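Local atomic coordinates of prolyl 4-hydroxylase (Paramecium bursaria Chlorella virus 1, PDB entry 5C5T), a protein that probably hydroxylates proline residues in collagen-like chains, using molecular oxygen, 2-oxoglutarate and an active-site metal that is normally iron. Residues F90-H95 against F121-V126; D117-E122 against Q222-V227; M158-A163 against I181-G186. All blocks are in the same frame, centred on the assembly; numbering follows the deposited sequence.

Interaction 1. Residues F90-H95 against F121-V126; sequences FMPGEH and FEDVQV
The backbone N of F90 donates to the carbonyl O of V124 at 2.9 Å, and the bond is close to straight, with 163° at the hydrogen and the donor almost in line with the C=O. In the opposite sense a water stands in for the partner bond: it donates to F90 O at 2.8 Å and accepts from V124 N, also at 2.8 Å. One end of the would-be backbone pair is thus closed directly and the other through solvent. The F90 side chain has CG beside its own N (chi1 -75°), which turns the ring's edge to V124 O and carries CE1 to 3.6 Å from CG2 of V126. That methyl approaches the ring obliquely. D123 fills the other end of the contact. Its CB lies 3.2 Å from F90 O, and its carboxylate oxygens lie against apolar atoms, OD1 meeting CD of P92 at 3.4 Å while OD2 faces CE of M91 at 3.5 Å. M91 starts out away from D123, but bends at chi2 and chi3 swing its methyl back. Residues M91 to E94 form a type II turn, with G93 at the positive phi (73°) that its third position requires. E94 OE1 reaches back across the turn to accept from M91 N at 2.8 Å, alongside the backbone bond from E94 N to M91 O, while OE2 makes a salt bridge to K60, whose charge also meets the F90 ring in a cation-pi contact. H95 then N-caps helix 96-109. The arrangement is the fraying end of an antiparallel pairing, where edge strand 86-89 leaves strand 120-129 for a helix packed on the major sheet of the double-stranded beta-helix fold of 2-oxoglutarate oxygenases.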
loop_
_atom_site.group_PDB
_atom_site.type_symbol
_atom_site.label_atom_id
_atom_site.label_comp_id
_atom_site.label_asym_id
_atom_site.label_seq_id
_atom_site.Cartn_x
_atom_site.Cartn_y
_atom_site.Cartn_z
ATOM N N PHE A 90 -12.428 3.320 -4.464
ATOM C CA PHE A 90 -13.177 4.466 -3.946
ATOM C C PHE A 90 -12.901 5.695 -4.792
ATOM O O PHE A 90 -11.737 5.968 -5.170
ATOM C CB PHE A 90 -12.790 4.746 -2.493
ATOM C CG PHE A 90 -13.360 3.767 -1.511
ATOM C CD1 PHE A 90 -12.769 2.553 -1.335
ATOM C CD2 PHE A 90 -14.504 4.043 -0.786
ATOM C CE1 PHE A 90 -13.288 1.613 -0.488
ATOM C CE2 PHE A 90 -15.022 3.098 0.126
ATOM C CZ PHE A 90 -14.398 1.870 0.265
ATOM N N MET A 91 -13.977 6.401 -5.147
ATOM C CA MET A 91 -13.874 7.691 -5.799
ATOM C C MET A 91 -13.330 8.735 -4.836
ATOM O O MET A 91 -13.468 8.580 -3.617
ATOM C CB MET A 91 -15.220 8.142 -6.335
ATOM C CG MET A 91 -15.842 7.165 -7.348
ATOM S SD MET A 91 -14.881 7.007 -8.856
ATOM C CE MET A 91 -14.096 5.441 -8.680
ATOM N N PRO A 92 -12.685 9.775 -5.388
ATOM C CA PRO A 92 -12.252 10.918 -4.579
ATOM C C PRO A 92 -13.445 11.450 -3.791
ATOM O O PRO A 92 -14.544 11.575 -4.354
ATOM C CB PRO A 92 -11.755 11.919 -5.612
ATOM C CG PRO A 92 -11.372 11.089 -6.812
ATOM C CD PRO A 92 -12.336 9.935 -6.809
ATOM N N GLY A 93 -13.279 11.680 -2.490
ATOM C CA GLY A 93 -14.358 12.238 -1.690
ATOM C C GLY A 93 -15.538 11.327 -1.366
ATOM O O GLY A 93 -16.511 11.759 -0.761
ATOM N N GLU A 94 -15.433 10.036 -1.710
ATOM C CA GLU A 94 -16.532 9.105 -1.505
ATOM C C GLU A 94 -16.791 8.880 -0.015
ATOM O O GLU A 94 -17.941 8.720 0.413
ATOM C CB GLU A 94 -16.237 7.754 -2.205
ATOM C CG GLU A 94 -17.359 6.770 -2.100
ATOM C CD GLU A 94 -17.174 5.523 -2.918
ATOM O OE1 GLU A 94 -16.386 5.560 -3.887
ATOM O OE2 GLU A 94 -17.859 4.503 -2.620
ATOM N N HIS A 95 -15.702 8.843 0.751
ATOM C CA HIS A 95 -15.753 8.471 2.161
ATOM C C HIS A 95 -14.766 9.266 3.026
ATOM O O HIS A 95 -13.643 9.527 2.633
ATOM C CB HIS A 95 -15.494 6.986 2.297
ATOM C CG HIS A 95 -16.012 6.436 3.575
ATOM N ND1 HIS A 95 -15.414 6.698 4.788
ATOM C CD2 HIS A 95 -17.122 5.714 3.846
ATOM C CE1 HIS A 95 -16.117 6.135 5.752
ATOM N NE2 HIS A 95 -17.155 5.524 5.207
ATOM N N PHE A 121 -2.545 11.690 -6.343
ATOM C CA PHE A 121 -3.084 10.517 -5.656
ATOM C C PHE A 121 -3.974 9.682 -6.591
ATOM O O PHE A 121 -5.003 10.183 -7.139
ATOM C CB PHE A 121 -3.944 10.915 -4.461
ATOM C CG PHE A 121 -3.180 11.427 -3.261
ATOM C CD1 PHE A 121 -2.045 10.807 -2.808
ATOM C CD2 PHE A 121 -3.634 12.536 -2.574
ATOM C CE1 PHE A 121 -1.380 11.297 -1.649
ATOM C CE2 PHE A 121 -2.981 13.007 -1.454
ATOM C CZ PHE A 121 -1.860 12.400 -1.008
ATOM N N GLU A 122 -3.666 8.396 -6.720
ATOM C CA GLU A 122 -4.611 7.445 -7.321
ATOM C C GLU A 122 -5.863 7.281 -6.442
ATOM O O GLU A 122 -5.816 7.507 -5.225
ATOM C CB GLU A 122 -3.888 6.095 -7.487
ATOM C CG GLU A 122 -4.595 5.075 -8.356
ATOM C CD GLU A 122 -3.643 4.032 -8.962
ATOM O OE1 GLU A 122 -2.411 4.184 -8.845
ATOM O OE2 GLU A 122 -4.155 3.114 -9.639
ATOM N N ASP A 123 -6.988 6.898 -7.036
ATOM C CA ASP A 123 -8.125 6.445 -6.226
ATOM C C ASP A 123 -7.671 5.339 -5.272
ATOM O O ASP A 123 -6.934 4.447 -5.667
ATOM C CB ASP A 123 -9.233 5.905 -7.100
ATOM C CG ASP A 123 -9.920 6.971 -7.931
ATOM O OD1 ASP A 123 -9.639 8.168 -7.748
ATOM O OD2 ASP A 123 -10.741 6.585 -8.787
ATOM N N VAL A 124 -8.179 5.335 -4.040
ATOM C CA VAL A 124 -7.795 4.312 -3.080
ATOM C C VAL A 124 -8.475 2.967 -3.423
ATOM O O VAL A 124 -9.658 2.926 -3.793
ATOM C CB VAL A 124 -8.153 4.770 -1.652
ATOM C CG1 VAL A 124 -8.056 3.657 -0.646
ATOM C CG2 VAL A 124 -7.286 5.948 -1.236
ATOM N N GLN A 125 -7.686 1.888 -3.303
ATOM C CA GLN A 125 -8.138 0.518 -3.452
ATOM C C GLN A 125 -8.205 -0.138 -2.080
ATOM O O GLN A 125 -7.278 0.011 -1.257
ATOM C CB GLN A 125 -7.196 -0.270 -4.336
ATOM C CG GLN A 125 -7.580 -1.712 -4.603
ATOM C CD GLN A 125 -6.380 -2.520 -5.045
ATOM O OE1 GLN A 125 -5.557 -2.918 -4.225
ATOM N NE2 GLN A 125 -6.284 -2.780 -6.336
ATOM N N VAL A 126 -9.303 -0.851 -1.798
ATOM C CA VAL A 126 -9.344 -1.735 -0.623
ATOM C C VAL A 126 -9.350 -3.186 -1.127
ATOM O O VAL A 126 -10.114 -3.531 -2.038
ATOM C CB VAL A 126 -10.569 -1.413 0.298
ATOM C CG1 VAL A 126 -10.771 -2.494 1.384
ATOM C CG2 VAL A 126 -10.413 0.014 0.909
HETATM O O HOH W 1 -9.970 7.461 -3.510
#

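Interaction 2. Residues D117-E122 against Q222-V227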
loop_
_atom_site.group_PDB
_atom_site.type_symbol
_atom_site.label_atom_id
_atom_site.label_comp_id
_atom_site.label_asym_id
_atom_site.label_seq_id
_atom_site.Cartn_x
_atom_site.Cartn_y
_atom_site.Cartn_z
ATOM N N ASP A 117 8.547 16.344 -5.666
ATOM C CA ASP A 117 7.894 17.617 -6.007
ATOM C C ASP A 117 6.429 17.353 -6.313
ATOM O O ASP A 117 5.653 17.100 -5.412
ATOM C CB ASP A 117 8.615 18.284 -7.208
ATOM C CG ASP A 117 9.156 19.633 -6.872
ATOM O OD1 ASP A 117 8.371 20.438 -6.320
ATOM O OD2 ASP A 117 10.352 19.884 -7.142
ATOM N N LYS A 118 6.044 17.368 -7.574
ATOM C CA LYS A 118 4.645 17.205 -7.942
ATOM C C LYS A 118 4.263 15.738 -7.935
ATOM O O LYS A 118 5.051 14.895 -8.380
ATOM C CB LYS A 118 4.386 17.797 -9.330
ATOM C CG LYS A 118 4.496 19.319 -9.398
ATOM C CD LYS A 118 4.115 19.837 -10.786
ATOM C CE LYS A 118 3.898 21.353 -10.772
ATOM N NZ LYS A 118 5.190 22.105 -10.688
ATOM N N TYR A 119 3.073 15.444 -7.416
ATOM C CA TYR A 119 2.478 14.133 -7.581
ATOM C C TYR A 119 0.962 14.206 -7.622
ATOM O O TYR A 119 0.377 15.273 -7.356
ATOM C CB TYR A 119 2.913 13.198 -6.445
ATOM C CG TYR A 119 2.518 13.708 -5.109
ATOM C CD1 TYR A 119 3.329 14.594 -4.414
ATOM C CD2 TYR A 119 1.322 13.347 -4.547
ATOM C CE1 TYR A 119 2.954 15.050 -3.181
ATOM C CE2 TYR A 119 0.946 13.813 -3.323
ATOM C CZ TYR A 119 1.779 14.654 -2.652
ATOM O OH TYR A 119 1.404 15.112 -1.419
ATOM N N ASN A 120 0.345 13.067 -7.968
ATOM C CA ASN A 120 -1.093 12.861 -7.882
ATOM C C ASN A 120 -1.396 11.667 -7.011
ATOM O O ASN A 120 -0.604 10.714 -6.965
ATOM C CB ASN A 120 -1.711 12.583 -9.245
ATOM C CG ASN A 120 -1.691 13.754 -10.142
ATOM O OD1 ASN A 120 -1.233 13.666 -11.292
ATOM N ND2 ASN A 120 -2.203 14.873 -9.649
ATOM N N PHE A 121 -2.545 11.690 -6.343
ATOM C CA PHE A 121 -3.084 10.517 -5.656
ATOM C C PHE A 121 -3.974 9.682 -6.591
ATOM O O PHE A 121 -5.003 10.183 -7.139
ATOM C CB PHE A 121 -3.944 10.915 -4.461
ATOM C CG PHE A 121 -3.180 11.427 -3.261
ATOM C CD1 PHE A 121 -2.045 10.807 -2.808
ATOM C CD2 PHE A 121 -3.634 12.536 -2.574
ATOM C CE1 PHE A 121 -1.380 11.297 -1.649
ATOM C CE2 PHE A 121 -2.981 13.007 -1.454
ATOM C CZ PHE A 121 -1.860 12.400 -1.008
ATOM N N GLU A 122 -3.666 8.396 -6.720
ATOM C CA GLU A 122 -4.611 7.445 -7.321
ATOM C C GLU A 122 -5.863 7.281 -6.442
ATOM O O GLU A 122 -5.816 7.507 -5.225
ATOM C CB GLU A 122 -3.888 6.095 -7.487
ATOM C CG GLU A 122 -4.595 5.075 -8.356
ATOM C CD GLU A 122 -3.643 4.032 -8.962
ATOM O OE1 GLU A 122 -2.411 4.184 -8.845
ATOM O OE2 GLU A 122 -4.155 3.114 -9.639
ATOM N N GLN A 222 -2.991 3.325 -1.023
ATOM C CA GLN A 222 -2.912 4.700 -1.595
ATOM C C GLN A 222 -1.640 4.807 -2.441
ATOM O O GLN A 222 -0.556 4.905 -1.907
ATOM C CB GLN A 222 -2.922 5.760 -0.506
ATOM C CG GLN A 222 -2.729 7.178 -1.045
ATOM C CD GLN A 222 -3.858 7.633 -1.969
ATOM O OE1 GLN A 222 -4.911 8.074 -1.510
ATOM N NE2 GLN A 222 -3.673 7.455 -3.266
ATOM N N TRP A 223 -1.781 4.760 -3.752
ATOM C CA TRP A 223 -0.637 4.912 -4.643
ATOM C C TRP A 223 -0.460 6.401 -4.997
ATOM O O TRP A 223 -1.406 7.158 -5.102
ATOM C CB TRP A 223 -0.758 3.989 -5.909
ATOM C CG TRP A 223 -0.529 2.524 -5.592
ATOM C CD1 TRP A 223 0.648 1.972 -5.174
ATOM C CD2 TRP A 223 -1.481 1.443 -5.641
ATOM N NE1 TRP A 223 0.485 0.630 -4.956
ATOM C CE2 TRP A 223 -0.809 0.278 -5.236
ATOM C CE3 TRP A 223 -2.846 1.349 -5.970
ATOM C CZ2 TRP A 223 -1.448 -0.986 -5.140
ATOM C CZ3 TRP A 223 -3.477 0.094 -5.898
ATOM C CH2 TRP A 223 -2.777 -1.062 -5.466
ATOM N N ILE A 224 0.806 6.762 -5.168
ATOM C CA ILE A 224 1.320 8.098 -5.448
ATOM C C ILE A 224 1.978 8.044 -6.836
ATOM O O ILE A 224 2.908 7.255 -7.065
ATOM C CB ILE A 224 2.311 8.499 -4.326
ATOM C CG1 ILE A 224 1.572 8.419 -2.973
ATOM C CG2 ILE A 224 2.912 9.938 -4.551
ATOM C CD1 ILE A 224 2.423 8.060 -1.801
ATOM N N ARG A 225 1.450 8.840 -7.743
ATOM C CA ARG A 225 1.880 8.866 -9.126
ATOM C C ARG A 225 2.592 10.136 -9.613
ATOM O O ARG A 225 2.282 11.246 -9.195
ATOM C CB ARG A 225 0.674 8.680 -10.044
ATOM C CG ARG A 225 0.171 7.264 -10.036
ATOM C CD ARG A 225 -0.689 7.047 -11.211
ATOM N NE ARG A 225 -1.304 5.745 -11.182
ATOM C CZ ARG A 225 -1.051 4.751 -12.028
ATOM N NH1 ARG A 225 -0.139 4.872 -12.984
ATOM N NH2 ARG A 225 -1.718 3.613 -11.891
ATOM N N ALA A 226 3.567 9.941 -10.482
ATOM C CA ALA A 226 4.181 11.048 -11.211
ATOM C C ALA A 226 3.130 11.794 -12.060
ATOM O O ALA A 226 2.103 11.220 -12.450
ATOM C CB ALA A 226 5.333 10.528 -12.108
ATOM N N VAL A 227 3.421 13.057 -12.383
ATOM C CA VAL A 227 2.494 13.958 -13.104
ATOM C C VAL A 227 2.960 14.163 -14.536
ATOM O O VAL A 227 4.132 14.450 -14.734
ATOM C CB VAL A 227 2.372 15.323 -12.387
ATOM C CG1 VAL A 227 1.640 16.346 -13.254
ATOM C CG2 VAL A 227 1.677 15.149 -11.055
HETATM O O HOH W 2 5.907 14.119 -10.988
HETATM O O HOH W 3 -0.518 10.938 -12.563
#
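Two neighbouring strands of the major sheet in the double-stranded beta-helix, 120-129 and 217-225, pair antiparallel here. N120 and R225 form a hydrogen-bonded pair, with N120 N to R225 O and R225 N to N120 O both at 2.9 Å; F121 and I224 follow as a non-hydrogen-bonded pair. Past the last bridge, E122 N still donates to W223 O at 3.0 Å. Q222 adds a side-chain clamp: bent at chi2 (64°), it brings NE2 to 2.9 Å from E122 O and to 2.9 Å from its neighbour W223 O, both acceptors lying close to the amide plane. W223 O is therefore gripped twice, E122 N and Q222 NE2 arriving from opposite faces of its carbonyl plane. On the face of N120 and R225, the extended R225 reaches the carboxylate of E122. NE comes to OE1 at 3.0 Å from well above the carboxylate plane (69°), and NH2 adds weak bonds to both oxygens. OE1 also has R153 as a salt-bridge partner, so the two arginines share one anion, while R225 NH1 donates to D151 O. Beyond the ladder, V227 CG2 rests 3.3 Å from N120 OD1, and waters bridge N120 OD1 to A226 O and K118 O to V227 N. On the other face, I224 CG2 lies 3.8 Å from CD2 of Y119, whose ring meets F121 edge-to-face. W223 belongs to the 2-oxoglutarate pocket, and its NE1 donates to the zinc ligand D140. Helix 96-109 covers Y119 and F121, its Q102 bonding to Q222 OE1, while strand 153-160 flanks 217-225 on the side away from 120-129.

Interaction 3. Residues M158-A163 against I181-G186. With AKG (2-oxoglutaric acid), chain C.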
loop_
_atom_site.group_PDB
_atom_site.type_symbol
_atom_site.label_atom_id
_atom_site.label_comp_id
_atom_site.label_asym_id
_atom_site.label_seq_id
_atom_site.Cartn_x
_atom_site.Cartn_y
_atom_site.Cartn_z
ATOM N N MET A 158 0.237 1.980 2.336
ATOM C CA MET A 158 -0.696 0.873 2.527
ATOM C C MET A 158 -1.077 0.826 4.022
ATOM O O MET A 158 -0.206 0.863 4.925
ATOM C CB MET A 158 -0.104 -0.471 2.102
ATOM C CG MET A 158 -1.045 -1.658 2.299
ATOM S SD MET A 158 -0.297 -3.274 1.997
ATOM C CE MET A 158 1.069 -3.236 3.129
ATOM N N VAL A 159 -2.385 0.759 4.286
ATOM C CA VAL A 159 -2.889 0.659 5.665
ATOM C C VAL A 159 -3.485 -0.698 5.905
ATOM O O VAL A 159 -4.302 -1.157 5.100
ATOM C CB VAL A 159 -3.964 1.733 5.973
ATOM C CG1 VAL A 159 -4.247 1.752 7.472
ATOM C CG2 VAL A 159 -3.577 3.048 5.486
ATOM N N TYR A 160 -3.089 -1.366 6.996
ATOM C CA TYR A 160 -3.770 -2.624 7.408
ATOM C C TYR A 160 -5.075 -2.277 8.105
ATOM O O TYR A 160 -5.059 -1.612 9.153
ATOM C CB TYR A 160 -2.891 -3.471 8.355
ATOM C CG TYR A 160 -1.538 -3.875 7.772
ATOM C CD1 TYR A 160 -1.454 -4.760 6.751
ATOM C CD2 TYR A 160 -0.364 -3.332 8.274
ATOM C CE1 TYR A 160 -0.210 -5.124 6.201
ATOM C CE2 TYR A 160 0.877 -3.669 7.729
ATOM C CZ TYR A 160 0.934 -4.572 6.693
ATOM O OH TYR A 160 2.176 -4.932 6.177
ATOM N N LEU A 161 -6.200 -2.663 7.503
ATOM C CA LEU A 161 -7.501 -2.418 8.124
ATOM C C LEU A 161 -7.906 -3.565 9.028
ATOM O O LEU A 161 -8.594 -3.331 10.019
ATOM C CB LEU A 161 -8.581 -2.199 7.068
ATOM C CG LEU A 161 -8.281 -1.104 6.035
ATOM C CD1 LEU A 161 -9.535 -0.870 5.181
ATOM C CD2 LEU A 161 -7.830 0.189 6.606
ATOM N N LYS A 162 -7.511 -4.779 8.669
ATOM C CA LYS A 162 -7.797 -5.965 9.454
ATOM C C LYS A 162 -6.646 -6.967 9.305
ATOM O O LYS A 162 -6.181 -7.257 8.182
ATOM C CB LYS A 162 -9.119 -6.603 9.034
ATOM C CG LYS A 162 -9.520 -7.804 9.933
ATOM C CD LYS A 162 -10.982 -8.230 9.717
ATOM C CE LYS A 162 -11.400 -9.259 10.777
ATOM N NZ LYS A 162 -12.863 -9.527 10.714
ATOM N N ALA A 163 -6.150 -7.455 10.434
ATOM C CA ALA A 163 -5.058 -8.433 10.456
ATOM C C ALA A 163 -5.554 -9.875 10.639
ATOM O O ALA A 163 -6.625 -10.080 11.235
ATOM C CB ALA A 163 -4.101 -8.079 11.565
ATOM N N ILE A 181 6.845 -7.467 7.450
ATOM C CA ILE A 181 5.996 -6.676 8.357
ATOM C C ILE A 181 4.698 -7.403 8.726
ATOM O O ILE A 181 3.943 -7.832 7.846
ATOM C CB ILE A 181 5.645 -5.322 7.713
ATOM C CG1 ILE A 181 6.890 -4.548 7.183
ATOM C CG2 ILE A 181 4.774 -4.503 8.661
ATOM C CD1 ILE A 181 7.841 -4.030 8.226
ATOM N N LYS A 182 4.398 -7.511 10.024
ATOM C CA LYS A 182 3.218 -8.251 10.471
ATOM C C LYS A 182 2.008 -7.281 10.459
ATOM O O LYS A 182 2.093 -6.173 11.012
ATOM C CB LYS A 182 3.456 -8.856 11.880
ATOM C CG LYS A 182 2.207 -9.272 12.628
ATOM C CD LYS A 182 2.589 -9.816 14.035
ATOM C CE LYS A 182 1.388 -10.066 14.964
ATOM N NZ LYS A 182 1.877 -10.426 16.336
ATOM N N PRO A 183 0.903 -7.675 9.800
ATOM C CA PRO A 183 -0.254 -6.778 9.810
ATOM C C PRO A 183 -0.690 -6.453 11.198
ATOM O O PRO A 183 -0.692 -7.363 12.048
ATOM C CB PRO A 183 -1.328 -7.566 9.099
ATOM C CG PRO A 183 -0.578 -8.380 8.133
ATOM C CD PRO A 183 0.648 -8.823 8.910
ATOM N N LYS A 184 -1.047 -5.194 11.399
ATOM C CA LYS A 184 -1.644 -4.715 12.661
ATOM C C LYS A 184 -2.700 -3.667 12.308
ATOM O O LYS A 184 -2.380 -2.749 11.570
ATOM C CB LYS A 184 -0.592 -4.094 13.578
ATOM C CG LYS A 184 -1.112 -3.615 14.952
ATOM C CD LYS A 184 0.021 -2.981 15.781
ATOM C CE LYS A 184 -0.444 -2.719 17.225
ATOM N NZ LYS A 184 0.528 -1.861 18.000
ATOM N N LYS A 185 -3.924 -3.781 12.853
ATOM C CA LYS A 185 -4.998 -2.847 12.581
ATOM C C LYS A 185 -4.560 -1.427 12.846
ATOM O O LYS A 185 -4.061 -1.077 13.939
ATOM C CB LYS A 185 -6.228 -3.195 13.426
ATOM C CG LYS A 185 -7.477 -2.452 13.051
ATOM C CD LYS A 185 -8.623 -2.856 13.976
ATOM C CE LYS A 185 -9.965 -2.598 13.406
ATOM N NZ LYS A 185 -10.341 -3.773 12.565
ATOM N N GLY A 186 -4.694 -0.607 11.804
ATOM C CA GLY A 186 -4.394 0.785 11.887
ATOM C C GLY A 186 -3.007 1.219 11.490
ATOM O O GLY A 186 -2.783 2.415 11.378
HETATM C C1 AKG C . -0.378 -4.548 -3.378
HETATM O O1 AKG C . -1.644 -4.528 -3.291
HETATM O O2 AKG C . 0.166 -4.029 -4.388
HETATM C C2 AKG C . 0.434 -5.287 -2.350
HETATM O O5 AKG C . 1.579 -5.534 -2.617
HETATM C C3 AKG C . -0.210 -5.713 -1.021
HETATM C C4 AKG C . 0.786 -6.341 -0.080
HETATM C C5 AKG C . 0.120 -7.095 1.041
HETATM O O3 AKG C . -1.046 -7.556 0.893
HETATM O O4 AKG C . 0.741 -7.238 2.139
#
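P183 sits over one face of the Y160 ring, tilted, with its CA-CB-CG edge nearest: CA stands 3.6 Å from the ring centroid and just 6° off the normal, a CH-pi contact, with CB and CG spreading over the CD1 and CE1 side. Y160 holds its ring under P183 with CG beside its own N (chi1 -58°). Nearer the backbone, Y160 CB lies 3.3 Å from K184 O. At the far end of the ring, I181 crosses at about a right angle and brings CG2 to 3.6 Å from Y160 OH; the hydroxyl itself is hydrogen-bonded to OG1 of T172, a 2-oxoglutarate ligand. P183 works on two sides, because its CB also meets CB of A163 at 3.7 Å. The backbones join where G186 N donates to Y160 O at 2.9 Å. Just past this point strand 153-160 turns a corner, and L161 and K162 both face I218 of strand 217-225 in a classic beta bulge. K185 clasps the bulge: its chain runs extended from the backbone, with CG grazing L161 O, then folds at chi4 (86°) to set NZ 3.1 Å from L161 O, nearly in line with that carbonyl. The same ammonium forms a salt bridge with D51 of helix 47-59, and K162 NZ, 6.5 Å from K185 NZ, has its own carboxylate in E216. M158 points into the 2-oxoglutarate pocket instead. Its extended chi1 and chi2 carry SD to 3.9 Å from C4 of 2-oxoglutarate, and the bend at chi3 then turns CE toward the carboxylate oxygen O4.

How the interactions relate
All three contacts reach the major sheet, each with a buried core (F90, V124 and V126; Q222 to I224; V159 to L161, P183 and G186) and exposed ends (the M91-E94 turn; K118, N120 and V227; K182 and K184). Interactions 1 and 2 share F121 and E122 and use strand 120-129 from its two sides, touching through V124 and Q222. Interaction 3 lies beyond the chain's centre from interaction 2, on strand 153-160, the other neighbour of 217-225. Ladder bonds and a salt bridge dominate interaction 2, a single bond helped by water marks the fraying edge in interaction 1, and a proline CH-pi contact on tyrosine carries interaction 3. W223 and M158 bring interactions 2 and 3 to 2-oxoglutarate.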